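Local coordinates for E3 SUMO-protein ligase SIZ1 (Saccharomyces cerevisiae, PDB 3I2D), which acts as a SUMO E3 ligase that promotes attachment of SUMO (Smt3) to septins and PCNA, using an SP-RING zinc finger that interacts with UBC9, at residues P81-N86 / A98-S103; L119-G124 / Y195-Y200. One frame throughout, in Å; residues are numbered along the deposited sequence.

Contact 1 of 2, residues P81-N86 / A98-S103; sequences PELVMN and AKFKLS
Glu-82 and Leu-83 meet Phe-100 where the outermost strands of two antiparallel sheets of the PINIT domain lie against each other. Strands 83-86 and 98-100 run nearly antiparallel, yet their axes stay 7.2 Å apart. The backbone of each strand is bonded to another neighbour, Met-85 to Leu-197 and Ala-98 to Val-184, so side chains carry the contact.

Phe-100 holds CG between its backbone N and carbonyl carbon (chi1 62°), and its ring receives Leu-83 on one face. Leu-83 CG sits 3.7 Å above the ring plane, displaced toward the rim, in a CH-pi contact; its CD1 reaches the CE2 and CZ corner of the ring. The other methyl, CD2, approaches Ala-98 CB at 4.1 Å. Leu-83 is also the centre of an inverse gamma turn, closed by a weak bond from Val-84 N to Glu-82 O, just after the corner the chain turns at Pro-81 and Glu-82. Val-184, on strand 182-191, touches both Leu-83 and Phe-100 and extends this apolar cluster.

Met-85 adds its thioether: SD lies 3.9 Å from Ala-98 CB, and the chain bends there, chi3 -71° turning CE aside. Glu-82, which is exposed, borders the cluster. Its aliphatic part leans on Phe-100, with CG 3.6 Å from Phe-100 CB, while the carboxylate plane is steeply inclined to the ring. The chain is extended beyond CG, carrying the carboxylate past Phe-100 CB, and Glu-82 OE2 accepts from Lys-101 N over 3.1 Å, nearly along the carboxylate C-O axis.

Contact 2 of 2, residues L119-G124 / Y195-Y200; sequences LYLFSG and YKLFGY
Tyr-120, Phe-122 and Gly-124 form hydrogen-bonded pairs with Tyr-200, Phe-198 and Lys-196, six N-H to O bonds in all, on antiparallel strands whose axes approach to 4.5 Å at 160°. Between them, Leu-121 faces Gly-199 and Ser-123 faces Leu-197 as non-hydrogen-bonded pairs.

Aromatic groups dominate the face bearing Phe-122, Phe-198 and Tyr-200. Tyr-200 turns its edge toward the face of Phe-122 in an offset edge-to-face pair, with ring centroids 5.7 Å apart and planes at 75°. The closest atoms are Phe-122 CD1 and Tyr-200 CD1, 3.7 Å apart, and Phe-122 CD1 lies in the plane of the Tyr-200 ring. Phe-68 meets the Phe-122 ring as well, while Ile-76 and Leu-79 of strand 74-90 touch Tyr-200.

Aliphatic side chains cover the reverse face. Leu-121 has CG anti to its backbone N (chi1 179°), and both its methyls face the near side of Leu-197: CD1 is 3.9 Å from Leu-197 CB, and CD2 is 4.0 Å from Leu-197 CD2. Leu-119 CD2 and Leu-121 CD1 both lean toward Gly-199, which has no side chain of its own. Ser-123 brings CB to 3.9 Å from Leu-197 CG, and its buried OG is satisfied by Gln-138 O. At the far end Tyr-195 packs its CB and the CD2 side of its ring against Gly-124 O and Ser-123 OG. Lys-196 NZ is taken up by Asn-86 OD1. These strands are the two inner ones of a four-stranded antiparallel sheet in the PINIT domain, with strand 74-90 beyond 195-204 and the short strand 169-170 beyond 117-125.

The two contacts lie about 10 Å apart, centre to centre, in the PINIT domain, away from the SP-RING zinc site. Contact 2 is a buried pairing of adjacent strands within one sheet, held mainly by backbone hydrogen bonds; contact 1 joins that sheet to the second through side chains, mixing a buried apolar part with an exposed polar margin. Strand 74-90 links them, since it neighbours strand 195-204: Leu-197 N probably bonds Met-85 O at 2.9 Å. Met-85 thus bridges the two, its carbonyl bonding to a strand of contact 2 and its side chain entering the packing between the sheets in contact 1.

Contact 1 of 2, residues P81-N86 / A98-S103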
ATOM      1  N   PRO A  81      22.246   1.715   8.259  1.00 67.02           N
ATOM      2  CA  PRO A  81      23.168   0.577   8.375  1.00 68.28           C
ATOM      3  C   PRO A  81      23.293  -0.071   9.737  1.00 70.04           C
ATOM      4  O   PRO A  81      23.234  -1.296   9.856  1.00 73.75           O
ATOM      5  CB  PRO A  81      24.484   1.156   7.879  1.00 62.68           C
ATOM      6  CG  PRO A  81      24.420   2.547   8.404  1.00 67.36           C
ATOM      7  CD  PRO A  81      23.014   2.957   8.039  1.00 65.63           C
ATOM      8  N   GLU A  82      23.459   0.752  10.763  1.00 69.34           N
ATOM      9  CA  GLU A  82      23.606   0.262  12.121  1.00 70.80           C
ATOM     10  C   GLU A  82      22.355  -0.451  12.658  1.00 68.50           C
ATOM     11  O   GLU A  82      22.453  -1.306  13.529  1.00 69.27           O
ATOM     12  CB  GLU A  82      23.999   1.432  13.027  1.00 73.63           C
ATOM     13  CG  GLU A  82      24.184   2.745  12.266  1.00 83.31           C
ATOM     14  CD  GLU A  82      25.138   3.708  12.959  1.00 91.24           C
ATOM     15  OE1 GLU A  82      26.347   3.387  13.036  1.00 85.52           O
ATOM     16  OE2 GLU A  82      24.681   4.779  13.427  1.00 91.26           O
ATOM     17  N   LEU A  83      21.185  -0.099  12.127  1.00 70.79           N
ATOM     18  CA  LEU A  83      19.913  -0.696  12.551  1.00 62.98           C
ATOM     19  C   LEU A  83      19.611  -2.002  11.818  1.00 62.92           C
ATOM     20  O   LEU A  83      18.708  -2.071  10.986  1.00 59.26           O
ATOM     21  CB  LEU A  83      18.767   0.283  12.305  1.00 56.52           C
ATOM     22  CG  LEU A  83      18.044   0.823  13.529  1.00 55.68           C
ATOM     23  CD1 LEU A  83      16.910   1.730  13.083  1.00 51.94           C
ATOM     24  CD2 LEU A  83      17.508  -0.335  14.347  1.00 59.77           C
ATOM     25  N   VAL A  84      20.380  -3.034  12.116  1.00 62.28           N
ATOM     26  CA  VAL A  84      20.172  -4.329  11.493  1.00 57.99           C
ATOM     27  C   VAL A  84      20.404  -5.357  12.572  1.00 60.60           C
ATOM     28  O   VAL A  84      21.524  -5.525  13.058  1.00 68.53           O
ATOM     29  CB  VAL A  84      21.145  -4.551  10.345  1.00 55.75           C
ATOM     30  CG1 VAL A  84      20.943  -5.937   9.750  1.00 53.42           C
ATOM     31  CG2 VAL A  84      20.935  -3.475   9.299  1.00 55.89           C
ATOM     32  N   MET A  85      19.335  -6.037  12.960  1.00 61.16           N
ATOM     33  CA  MET A  85      19.417  -7.032  14.019  1.00 57.71           C
ATOM     34  C   MET A  85      18.941  -8.409  13.560  1.00 57.27           C
ATOM     35  O   MET A  85      18.320  -8.563  12.506  1.00 58.04           O
ATOM     36  CB  MET A  85      18.584  -6.554  15.210  1.00 48.93           C
ATOM     37  CG  MET A  85      18.794  -5.077  15.511  1.00 48.54           C
ATOM     38  SD  MET A  85      17.641  -4.373  16.707  1.00 58.34           S
ATOM     39  CE  MET A  85      16.111  -4.337  15.787  1.00 60.75           C
ATOM     40  N   ASN A  86      19.250  -9.417  14.360  1.00 56.81           N
ATOM     41  CA  ASN A  86      18.842 -10.775  14.055  1.00 53.44           C
ATOM     42  C   ASN A  86      18.105 -11.310  15.263  1.00 53.73           C
ATOM     43  O   ASN A  86      18.470 -11.014  16.404  1.00 57.42           O
ATOM     44  CB  ASN A  86      20.063 -11.642  13.776  1.00 58.40           C
ATOM     45  CG  ASN A  86      20.828 -11.180  12.559  1.00 69.02           C
ATOM     46  OD1 ASN A  86      20.504 -11.553  11.429  1.00 70.23           O
ATOM     47  ND2 ASN A  86      21.843 -10.346  12.779  1.00 73.00           N
ATOM     48  N   ALA A  98      20.382  -2.329  19.144  1.00 59.19           N
ATOM     49  CA  ALA A  98      21.161  -1.618  18.166  1.00 64.69           C
ATOM     50  C   ALA A  98      21.281  -0.195  18.661  1.00 67.67           C
ATOM     51  O   ALA A  98      20.371   0.343  19.295  1.00 66.27           O
ATOM     52  CB  ALA A  98      20.478  -1.652  16.811  1.00 63.73           C
ATOM     53  N   LYS A  99      22.437   0.394  18.405  1.00 71.60           N
ATOM     54  CA  LYS A  99      22.690   1.766  18.785  1.00 74.27           C
ATOM     55  C   LYS A  99      23.084   2.409  17.471  1.00 76.85           C
ATOM     56  O   LYS A  99      23.809   1.803  16.663  1.00 73.95           O
ATOM     57  CB  LYS A  99      23.828   1.841  19.803  1.00 75.10           C
ATOM     58  CG  LYS A  99      23.497   1.194  21.145  1.00 83.61           C
ATOM     59  CD  LYS A  99      24.678   1.259  22.108  1.00 85.80           C
ATOM     60  CE  LYS A  99      24.314   0.750  23.498  1.00 87.43           C
ATOM     61  NZ  LYS A  99      23.928  -0.690  23.500  1.00 90.68           N
ATOM     62  N   PHE A 100      22.580   3.615  17.235  1.00 74.05           N
ATOM     63  CA  PHE A 100      22.884   4.317  16.003  1.00 73.05           C
ATOM     64  C   PHE A 100      22.643   5.800  16.219  1.00 74.24           C
ATOM     65  O   PHE A 100      21.772   6.184  17.001  1.00 74.52           O
ATOM     66  CB  PHE A 100      21.981   3.783  14.879  1.00 70.24           C
ATOM     67  CG  PHE A 100      20.507   4.000  15.131  1.00 68.92           C
ATOM     68  CD1 PHE A 100      19.843   5.093  14.577  1.00 64.99           C
ATOM     69  CD2 PHE A 100      19.803   3.155  15.980  1.00 65.09           C
ATOM     70  CE1 PHE A 100      18.509   5.346  14.868  1.00 60.02           C
ATOM     71  CE2 PHE A 100      18.461   3.402  16.279  1.00 66.38           C
ATOM     72  CZ  PHE A 100      17.815   4.503  15.722  1.00 62.27           C
ATOM     73  N   LYS A 101      23.436   6.626  15.548  1.00 80.09           N
ATOM     74  CA  LYS A 101      23.274   8.074  15.617  1.00 82.86           C
ATOM     75  C   LYS A 101      22.877   8.537  14.222  1.00 81.47           C
ATOM     76  O   LYS A 101      23.434   8.080  13.225  1.00 80.54           O
ATOM     77  CB  LYS A 101      24.573   8.765  16.039  1.00 87.24           C
ATOM     78  CG  LYS A 101      24.885   8.667  17.523  1.00 92.89           C
ATOM     79  CD  LYS A 101      25.896   9.729  17.951  1.00 93.29           C
ATOM     80  CE  LYS A 101      25.275  11.134  17.984  1.00 94.07           C
ATOM     81  NZ  LYS A 101      24.788  11.638  16.658  1.00 92.01           N
ATOM     82  N   LEU A 102      21.905   9.432  14.147  1.00 83.82           N
ATOM     83  CA  LEU A 102      21.461   9.916  12.849  1.00 87.86           C
ATOM     84  C   LEU A 102      22.444  10.906  12.256  1.00 89.30           C
ATOM     85  O   LEU A 102      22.767  11.921  12.880  1.00 90.89           O
ATOM     86  CB  LEU A 102      20.086  10.576  12.963  1.00 83.88           C
ATOM     87  CG  LEU A 102      18.929   9.602  13.144  1.00 78.60           C
ATOM     88  CD1 LEU A 102      17.621  10.370  13.089  1.00 75.71           C
ATOM     89  CD2 LEU A 102      18.987   8.544  12.047  1.00 68.89           C
ATOM     90  N   SER A 103      22.909  10.611  11.046  1.00 88.53           N
ATOM     91  CA  SER A 103      23.848  11.494  10.371  1.00 90.03           C
ATOM     92  C   SER A 103      23.165  12.820  10.041  1.00 91.69           C
ATOM     93  O   SER A 103      21.974  13.015  10.301  1.00 85.49           O
ATOM     94  CB  SER A 103      24.351  10.861   9.073  1.00 84.93           C
ATOM     95  OG  SER A 103      23.355  10.931   8.068  1.00 82.13           O
TER

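Contact 2 of 2, residues L119-G124 / Y195-Y200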
ATOM      1  N   LEU A 119      11.099   6.887  10.042  1.00 45.79           N
ATOM      2  CA  LEU A 119      12.027   5.781  10.268  1.00 50.78           C
ATOM      3  C   LEU A 119      11.238   4.513  10.619  1.00 52.52           C
ATOM      4  O   LEU A 119      10.698   4.393  11.717  1.00 57.75           O
ATOM      5  CB  LEU A 119      12.968   6.128  11.411  1.00 48.04           C
ATOM      6  CG  LEU A 119      14.349   5.486  11.465  1.00 47.00           C
ATOM      7  CD1 LEU A 119      14.611   5.148  12.915  1.00 43.99           C
ATOM      8  CD2 LEU A 119      14.436   4.246  10.580  1.00 54.22           C
ATOM      9  N   TYR A 120      11.168   3.575   9.685  1.00 49.86           N
ATOM     10  CA  TYR A 120      10.420   2.347   9.906  1.00 51.67           C
ATOM     11  C   TYR A 120      11.315   1.157  10.203  1.00 54.76           C
ATOM     12  O   TYR A 120      12.398   1.012   9.640  1.00 59.22           O
ATOM     13  CB  TYR A 120       9.559   2.026   8.677  1.00 47.44           C
ATOM     14  CG  TYR A 120       8.271   2.808   8.571  1.00 46.07           C
ATOM     15  CD1 TYR A 120       7.982   3.850   9.457  1.00 50.46           C
ATOM     16  CD2 TYR A 120       7.319   2.483   7.605  1.00 47.04           C
ATOM     17  CE1 TYR A 120       6.774   4.543   9.387  1.00 44.05           C
ATOM     18  CE2 TYR A 120       6.107   3.171   7.522  1.00 45.90           C
ATOM     19  CZ  TYR A 120       5.844   4.193   8.418  1.00 53.33           C
ATOM     20  OH  TYR A 120       4.644   4.859   8.352  1.00 57.96           O
ATOM     21  N   LEU A 121      10.873   0.302  11.108  1.00 51.88           N
ATOM     22  CA  LEU A 121      11.646  -0.881  11.388  1.00 47.30           C
ATOM     23  C   LEU A 121      10.871  -2.028  10.740  1.00 52.02           C
ATOM     24  O   LEU A 121       9.654  -2.150  10.919  1.00 47.34           O
ATOM     25  CB  LEU A 121      11.768  -1.090  12.884  1.00 49.46           C
ATOM     26  CG  LEU A 121      12.550  -2.331  13.294  1.00 51.06           C
ATOM     27  CD1 LEU A 121      13.945  -2.310  12.680  1.00 37.24           C
ATOM     28  CD2 LEU A 121      12.597  -2.379  14.811  1.00 50.40           C
ATOM     29  N   PHE A 122      11.567  -2.829   9.942  1.00 49.04           N
ATOM     30  CA  PHE A 122      10.944  -3.963   9.268  1.00 52.99           C
ATOM     31  C   PHE A 122      11.476  -5.254   9.855  1.00 51.98           C
ATOM     32  O   PHE A 122      12.555  -5.279  10.449  1.00 52.34           O
ATOM     33  CB  PHE A 122      11.255  -3.975   7.763  1.00 50.06           C
ATOM     34  CG  PHE A 122      10.544  -2.915   6.986  1.00 57.76           C
ATOM     35  CD1 PHE A 122      10.923  -1.584   7.090  1.00 55.81           C
ATOM     36  CD2 PHE A 122       9.485  -3.247   6.153  1.00 56.05           C
ATOM     37  CE1 PHE A 122      10.264  -0.607   6.385  1.00 47.41           C
ATOM     38  CE2 PHE A 122       8.815  -2.273   5.441  1.00 53.24           C
ATOM     39  CZ  PHE A 122       9.207  -0.950   5.555  1.00 57.05           C
ATOM     40  N   SER A 123      10.721  -6.326   9.666  1.00 44.56           N
ATOM     41  CA  SER A 123      11.129  -7.620  10.149  1.00 41.87           C
ATOM     42  C   SER A 123      10.667  -8.657   9.160  1.00 42.04           C
ATOM     43  O   SER A 123       9.606  -8.526   8.582  1.00 46.60           O
ATOM     44  CB  SER A 123      10.510  -7.894  11.506  1.00 43.57           C
ATOM     45  OG  SER A 123      10.860  -9.184  11.959  1.00 53.89           O
ATOM     46  N   GLY A 124      11.471  -9.687   8.958  1.00 45.20           N
ATOM     47  CA  GLY A 124      11.100 -10.746   8.043  1.00 44.57           C
ATOM     48  C   GLY A 124      11.813 -12.005   8.476  1.00 41.91           C
ATOM     49  O   GLY A 124      12.745 -11.940   9.264  1.00 48.09           O
ATOM     50  N   TYR A 195      14.682 -14.368  12.420  1.00 48.08           N
ATOM     51  CA  TYR A 195      14.153 -13.187  11.753  1.00 48.15           C
ATOM     52  C   TYR A 195      15.247 -12.132  11.623  1.00 50.36           C
ATOM     53  O   TYR A 195      16.188 -12.101  12.403  1.00 46.83           O
ATOM     54  CB  TYR A 195      12.998 -12.568  12.542  1.00 43.76           C
ATOM     55  CG  TYR A 195      11.808 -13.461  12.805  1.00 39.36           C
ATOM     56  CD1 TYR A 195      11.886 -14.525  13.710  1.00 37.46           C
ATOM     57  CD2 TYR A 195      10.586 -13.204  12.191  1.00 26.61           C
ATOM     58  CE1 TYR A 195      10.767 -15.303  13.998  1.00 39.57           C
ATOM     59  CE2 TYR A 195       9.472 -13.967  12.469  1.00 40.25           C
ATOM     60  CZ  TYR A 195       9.564 -15.012  13.371  1.00 41.63           C
ATOM     61  OH  TYR A 195       8.443 -15.752  13.635  1.00 43.98           O
ATOM     62  N   LYS A 196      15.120 -11.255  10.643  1.00 48.47           N
ATOM     63  CA  LYS A 196      16.115 -10.213  10.473  1.00 51.91           C
ATOM     64  C   LYS A 196      15.363  -8.889  10.385  1.00 53.31           C
ATOM     65  O   LYS A 196      14.352  -8.788   9.691  1.00 51.33           O
ATOM     66  CB  LYS A 196      16.942 -10.469   9.206  1.00 50.57           C
ATOM     67  CG  LYS A 196      18.261  -9.729   9.168  1.00 55.76           C
ATOM     68  CD  LYS A 196      19.107 -10.187   7.992  1.00 73.24           C
ATOM     69  CE  LYS A 196      20.465  -9.476   7.934  1.00 80.73           C
ATOM     70  NZ  LYS A 196      21.343  -9.762   9.111  1.00 81.04           N
ATOM     71  N   LEU A 197      15.835  -7.883  11.113  1.00 49.38           N
ATOM     72  CA  LEU A 197      15.185  -6.586  11.091  1.00 49.13           C
ATOM     73  C   LEU A 197      16.043  -5.570  10.362  1.00 52.19           C
ATOM     74  O   LEU A 197      17.259  -5.708  10.309  1.00 55.61           O
ATOM     75  CB  LEU A 197      14.902  -6.111  12.512  1.00 45.60           C
ATOM     76  CG  LEU A 197      13.876  -6.943  13.284  1.00 49.22           C
ATOM     77  CD1 LEU A 197      14.432  -8.334  13.594  1.00 48.69           C
ATOM     78  CD2 LEU A 197      13.542  -6.229  14.571  1.00 51.93           C
ATOM     79  N   PHE A 198      15.398  -4.563   9.781  1.00 53.05           N
ATOM     80  CA  PHE A 198      16.092  -3.506   9.061  1.00 49.23           C
ATOM     81  C   PHE A 198      15.466  -2.175   9.412  1.00 50.85           C
ATOM     82  O   PHE A 198      14.261  -2.083   9.612  1.00 54.83           O
ATOM     83  CB  PHE A 198      15.969  -3.683   7.560  1.00 48.94           C
ATOM     84  CG  PHE A 198      16.544  -4.955   7.045  1.00 56.08           C
ATOM     85  CD1 PHE A 198      15.848  -6.148   7.170  1.00 61.07           C
ATOM     86  CD2 PHE A 198      17.773  -4.958   6.406  1.00 53.38           C
ATOM     87  CE1 PHE A 198      16.372  -7.330   6.660  1.00 64.16           C
ATOM     88  CE2 PHE A 198      18.303  -6.129   5.895  1.00 56.10           C
ATOM     89  CZ  PHE A 198      17.606  -7.316   6.018  1.00 62.88           C
ATOM     90  N   GLY A 199      16.296  -1.145   9.488  1.00 54.77           N
ATOM     91  CA  GLY A 199      15.806   0.185   9.784  1.00 53.47           C
ATOM     92  C   GLY A 199      15.915   0.961   8.494  1.00 52.50           C
ATOM     93  O   GLY A 199      16.983   1.018   7.893  1.00 55.46           O
ATOM     94  N   TYR A 200      14.811   1.531   8.039  1.00 53.76           N
ATOM     95  CA  TYR A 200      14.813   2.296   6.797  1.00 52.33           C
ATOM     96  C   TYR A 200      14.125   3.635   6.990  1.00 57.13           C
ATOM     97  O   TYR A 200      13.125   3.734   7.722  1.00 51.34           O
ATOM     98  CB  TYR A 200      14.032   1.578   5.688  1.00 46.60           C
ATOM     99  CG  TYR A 200      14.648   0.328   5.101  1.00 54.40           C
ATOM    100  CD1 TYR A 200      14.002  -0.903   5.207  1.00 53.26           C
ATOM    101  CD2 TYR A 200      15.822   0.386   4.356  1.00 54.53           C
ATOM    102  CE1 TYR A 200      14.503  -2.047   4.574  1.00 47.36           C
ATOM    103  CE2 TYR A 200      16.329  -0.749   3.722  1.00 55.70           C
ATOM    104  CZ  TYR A 200      15.662  -1.959   3.834  1.00 53.21           C
ATOM    105  OH  TYR A 200      16.152  -3.074   3.189  1.00 64.71           O
TER